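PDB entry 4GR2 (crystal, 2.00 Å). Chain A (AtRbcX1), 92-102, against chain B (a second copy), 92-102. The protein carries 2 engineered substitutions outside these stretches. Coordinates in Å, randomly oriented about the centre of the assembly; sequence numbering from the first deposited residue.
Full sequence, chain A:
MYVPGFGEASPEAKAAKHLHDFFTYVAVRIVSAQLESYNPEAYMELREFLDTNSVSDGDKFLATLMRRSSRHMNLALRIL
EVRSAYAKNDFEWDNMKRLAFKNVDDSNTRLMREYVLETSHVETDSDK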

# COMPACT_ATOMS: atom_id res chain seq x y z
N GLU A 92 4.04 -5.37 -12.55
CA GLU A 92 4.90 -6.55 -12.44
C GLU A 92 4.85 -7.12 -11.04
O GLU A 92 5.69 -6.79 -10.20
CB GLU A 92 6.33 -6.17 -12.84
CG GLU A 92 6.38 -5.55 -14.22
CD GLU A 92 7.79 -5.28 -14.71
OE1 GLU A 92 8.04 -5.52 -15.91
OE2 GLU A 92 8.63 -4.82 -13.90
N TRP A 93 3.86 -7.98 -10.79
CA TRP A 93 3.59 -8.51 -9.43
C TRP A 93 4.75 -9.29 -8.82
O TRP A 93 4.99 -9.24 -7.61
CB TRP A 93 2.37 -9.43 -9.48
CG TRP A 93 1.08 -8.69 -9.66
CD1 TRP A 93 0.50 -8.32 -10.83
CD2 TRP A 93 0.21 -8.23 -8.62
NE1 TRP A 93 -0.68 -7.66 -10.59
CE2 TRP A 93 -0.88 -7.59 -9.23
CE3 TRP A 93 0.25 -8.29 -7.22
CZ2 TRP A 93 -1.92 -7.02 -8.50
CZ3 TRP A 93 -0.78 -7.72 -6.50
CH2 TRP A 93 -1.85 -7.09 -7.14
N ASP A 94 5.44 -10.06 -9.65
CA ASP A 94 6.52 -10.88 -9.13
C ASP A 94 7.74 -10.03 -8.85
O ASP A 94 8.44 -10.26 -7.87
CB ASP A 94 6.83 -12.07 -10.05
CG ASP A 94 5.79 -13.18 -9.92
OD1 ASP A 94 5.42 -13.52 -8.76
OD2 ASP A 94 5.34 -13.70 -10.96
N ASN A 95 7.98 -9.03 -9.68
CA ASN A 95 9.00 -8.05 -9.39
C ASN A 95 8.77 -7.27 -8.09
O ASN A 95 9.69 -7.14 -7.28
CB ASN A 95 9.21 -7.10 -10.56
CG ASN A 95 10.06 -7.71 -11.65
OD1 ASN A 95 9.68 -7.73 -12.83
ND2 ASN A 95 11.23 -8.24 -11.26
N MET A 96 7.55 -6.77 -7.88
CA MET A 96 7.21 -6.10 -6.61
C MET A 96 7.56 -6.99 -5.42
O MET A 96 8.11 -6.53 -4.42
CB MET A 96 5.71 -5.74 -6.53
CG MET A 96 5.23 -5.43 -5.07
SD MET A 96 3.42 -5.24 -4.99
CE MET A 96 2.91 -6.96 -5.15
N LYS A 97 7.23 -8.27 -5.55
CA LYS A 97 7.54 -9.26 -4.52
C LYS A 97 9.05 -9.40 -4.35
O LYS A 97 9.54 -9.37 -3.23
CB LYS A 97 6.93 -10.62 -4.87
CG LYS A 97 7.15 -11.67 -3.80
CD LYS A 97 6.55 -13.03 -4.19
CE LYS A 97 6.69 -14.05 -3.05
NZ LYS A 97 6.12 -15.39 -3.36
N ARG A 98 9.78 -9.54 -5.45
CA ARG A 98 11.24 -9.62 -5.33
C ARG A 98 11.78 -8.34 -4.68
O ARG A 98 12.75 -8.39 -3.92
CB ARG A 98 11.91 -9.92 -6.68
CG ARG A 98 12.56 -8.73 -7.37
CD ARG A 98 14.05 -8.61 -7.03
NE ARG A 98 14.60 -7.29 -7.37
N LEU A 99 11.13 -7.21 -4.96
CA LEU A 99 11.55 -5.94 -4.38
C LEU A 99 11.20 -5.86 -2.90
O LEU A 99 11.98 -5.30 -2.12
CB LEU A 99 10.95 -4.75 -5.12
CG LEU A 99 11.62 -4.45 -6.45
CD1 LEU A 99 10.96 -3.22 -7.10
CD2 LEU A 99 13.10 -4.22 -6.22
N ALA A 100 10.05 -6.41 -2.52
CA ALA A 100 9.69 -6.45 -1.10
C ALA A 100 10.72 -7.26 -0.33
O ALA A 100 11.18 -6.85 0.76
CB ALA A 100 8.30 -7.05 -0.89
N PHE A 101 11.08 -8.42 -0.89
CA PHE A 101 12.02 -9.30 -0.19
C PHE A 101 13.35 -8.57 0.01
O PHE A 101 13.89 -8.54 1.11
CB PHE A 101 12.19 -10.63 -0.95
CG PHE A 101 11.08 -11.61 -0.71
CD1 PHE A 101 10.12 -11.37 0.26
CD2 PHE A 101 11.01 -12.80 -1.43
CE1 PHE A 101 9.08 -12.27 0.47
CE2 PHE A 101 9.98 -13.71 -1.21
CZ PHE A 101 9.01 -13.44 -0.26
N LYS A 102 13.83 -7.94 -1.06
CA LYS A 102 15.09 -7.21 -1.04
C LYS A 102 15.10 -6.03 -0.07
O LYS A 102 16.12 -5.77 0.57
CB LYS A 102 15.48 -6.74 -2.44
CG LYS A 102 16.89 -6.20 -2.51
CD LYS A 102 17.26 -5.68 -3.90
CE LYS A 102 18.71 -5.21 -3.92
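Chain B (92-102) EWDNMKRLAFK

Chain B repeats the conformation of chain A: Glu B92 occupies the N-cap position, and residues 93-102 form an α-helix held by i to i+4 backbone hydrogen bonds, such as Lys B97 N to Trp B93 O at 3.0 Å. The two helices run in broadly opposing directions, 132° between their N-to-C vectors, and their axes come no closer than 11.7 Å. That wide spacing leaves room for large side chains between the backbones, and the two tryptophans contribute about half of the surface buried between the stretches. The register is reciprocal, with Trp B93 CA 8.0 Å from Lys A97 CA and Lys B97 CA 7.9 Å from Trp A93 CA.

Trp B93, with chi1 in the m well, points toward chain A and enters a hole formed by Met A96, Lys A97, Ala A100 and Phe A101. The small Ala A100 lets the indole come close, its CB lying 3.6 Å from Trp B93 CH2. Phe A101 adds an oblique aromatic neighbour, its CZ 3.8 Å from Trp B93 NE1, with the two ring planes at 88°. Trp A93 fills the equivalent hole in chain B: its CH2 is 3.9 Å from Ala B100 CB and its CZ2 is 3.8 Å from Phe B101 CE1.

Each lysine suits its place by being long and amphipathic. Lys B97 is extended, all four chi angles t, so its CE lies over one face of Trp A93, 3.4 Å from CD1, in a CH-pi contact, while NZ makes an off-centre cation-pi interaction with the same five-membered ring. Lys A97 treats Trp B93 likewise, with CE 3.4 Å from CD1. Between the two indoles, the flexible methionines meet, Met A96 CE lying 3.8 Å from Met B96 CE. No hydrogen bond links the stretches; their 460 Å² of buried surface rests on packing and pi contacts.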

# COMPACT_ATOMS: atom_id res chain seq x y z
N GLU B 92 0.40 -14.81 2.26
CA GLU B 92 -0.13 -15.45 1.06
C GLU B 92 -0.18 -14.49 -0.12
O GLU B 92 -1.23 -13.94 -0.44
CB GLU B 92 -1.48 -16.10 1.34
CG GLU B 92 -1.39 -17.29 2.30
CD GLU B 92 -2.72 -17.61 2.94
OE1 GLU B 92 -2.74 -18.39 3.91
OE2 GLU B 92 -3.75 -17.07 2.48
N TRP B 93 0.98 -14.32 -0.76
CA TRP B 93 1.17 -13.37 -1.85
C TRP B 93 0.12 -13.50 -2.95
O TRP B 93 -0.54 -12.53 -3.29
CB TRP B 93 2.58 -13.53 -2.44
CG TRP B 93 3.65 -12.97 -1.54
CD1 TRP B 93 4.35 -13.64 -0.56
CD2 TRP B 93 4.12 -11.62 -1.52
NE1 TRP B 93 5.24 -12.77 0.06
CE2 TRP B 93 5.11 -11.53 -0.52
CE3 TRP B 93 3.79 -10.46 -2.26
CZ2 TRP B 93 5.78 -10.33 -0.23
CZ3 TRP B 93 4.47 -9.28 -1.99
CH2 TRP B 93 5.44 -9.22 -0.97
N ASP B 94 -0.04 -14.71 -3.48
CA ASP B 94 -0.97 -14.91 -4.58
C ASP B 94 -2.43 -14.72 -4.18
O ASP B 94 -3.24 -14.22 -4.98
CB ASP B 94 -0.74 -16.25 -5.27
CG ASP B 94 0.17 -16.10 -6.47
OD1 ASP B 94 -0.30 -15.60 -7.53
OD2 ASP B 94 1.37 -16.44 -6.33
N ASN B 95 -2.76 -15.10 -2.96
CA ASN B 95 -4.05 -14.74 -2.40
C ASN B 95 -4.26 -13.21 -2.35
O ASN B 95 -5.35 -12.71 -2.69
CB ASN B 95 -4.19 -15.34 -1.01
CG ASN B 95 -5.62 -15.35 -0.54
OD1 ASN B 95 -6.52 -15.76 -1.27
ND2 ASN B 95 -5.85 -14.89 0.70
N MET B 96 -3.23 -12.48 -1.95
CA MET B 96 -3.28 -11.01 -1.93
C MET B 96 -3.60 -10.48 -3.33
O MET B 96 -4.44 -9.60 -3.49
CB MET B 96 -1.95 -10.40 -1.46
CG MET B 96 -1.84 -8.85 -1.62
SD MET B 96 -0.20 -8.11 -1.36
CE MET B 96 0.75 -8.94 -2.66
N LYS B 97 -2.89 -11.01 -4.32
CA LYS B 97 -3.06 -10.59 -5.71
C LYS B 97 -4.49 -10.85 -6.14
O LYS B 97 -5.13 -9.98 -6.71
CB LYS B 97 -2.10 -11.34 -6.62
CG LYS B 97 -2.25 -11.01 -8.10
CD LYS B 97 -1.34 -11.90 -8.95
CE LYS B 97 -1.07 -11.30 -10.32
NZ LYS B 97 -0.37 -12.29 -11.23
N ARG B 98 -4.99 -12.05 -5.85
CA ARG B 98 -6.35 -12.44 -6.18
C ARG B 98 -7.42 -11.54 -5.57
O ARG B 98 -8.42 -11.23 -6.20
CB ARG B 98 -6.60 -13.87 -5.72
CG ARG B 98 -7.93 -14.40 -6.19
CD ARG B 98 -8.19 -15.77 -5.62
NE ARG B 98 -8.34 -15.72 -4.17
CZ ARG B 98 -9.46 -15.39 -3.54
NH1 ARG B 98 -10.54 -15.06 -4.25
NH2 ARG B 98 -9.51 -15.38 -2.21
N LEU B 99 -7.22 -11.17 -4.31
CA LEU B 99 -8.14 -10.28 -3.62
C LEU B 99 -8.13 -8.86 -4.21
O LEU B 99 -9.16 -8.17 -4.23
CB LEU B 99 -7.79 -10.24 -2.13
CG LEU B 99 -8.10 -11.53 -1.37
CD1 LEU B 99 -7.81 -11.34 0.10
CD2 LEU B 99 -9.55 -11.89 -1.59
N ALA B 100 -6.96 -8.43 -4.67
CA ALA B 100 -6.82 -7.09 -5.24
C ALA B 100 -7.56 -7.02 -6.56
O ALA B 100 -8.19 -6.01 -6.89
CB ALA B 100 -5.35 -6.75 -5.45
N PHE B 101 -7.48 -8.11 -7.32
CA PHE B 101 -8.19 -8.22 -8.59
C PHE B 101 -9.67 -8.22 -8.31
O PHE B 101 -10.46 -7.55 -9.01
CB PHE B 101 -7.81 -9.51 -9.32
CG PHE B 101 -6.53 -9.43 -10.08
CD1 PHE B 101 -5.84 -8.23 -10.22
CD2 PHE B 101 -6.00 -10.55 -10.69
CE1 PHE B 101 -4.64 -8.16 -10.93
CE2 PHE B 101 -4.81 -10.49 -11.41
CZ PHE B 101 -4.14 -9.30 -11.53
N LYS B 102 -10.07 -8.97 -7.29
CA LYS B 102 -11.47 -9.00 -6.93
C LYS B 102 -11.96 -7.60 -6.49
O LYS B 102 -13.08 -7.20 -6.83
CB LYS B 102 -11.75 -10.02 -5.85
CG LYS B 102 -13.24 -10.28 -5.63
CD LYS B 102 -13.50 -10.80 -4.22
CE LYS B 102 -14.78 -11.62 -4.15
NZ LYS B 102 -15.99 -10.81 -4.43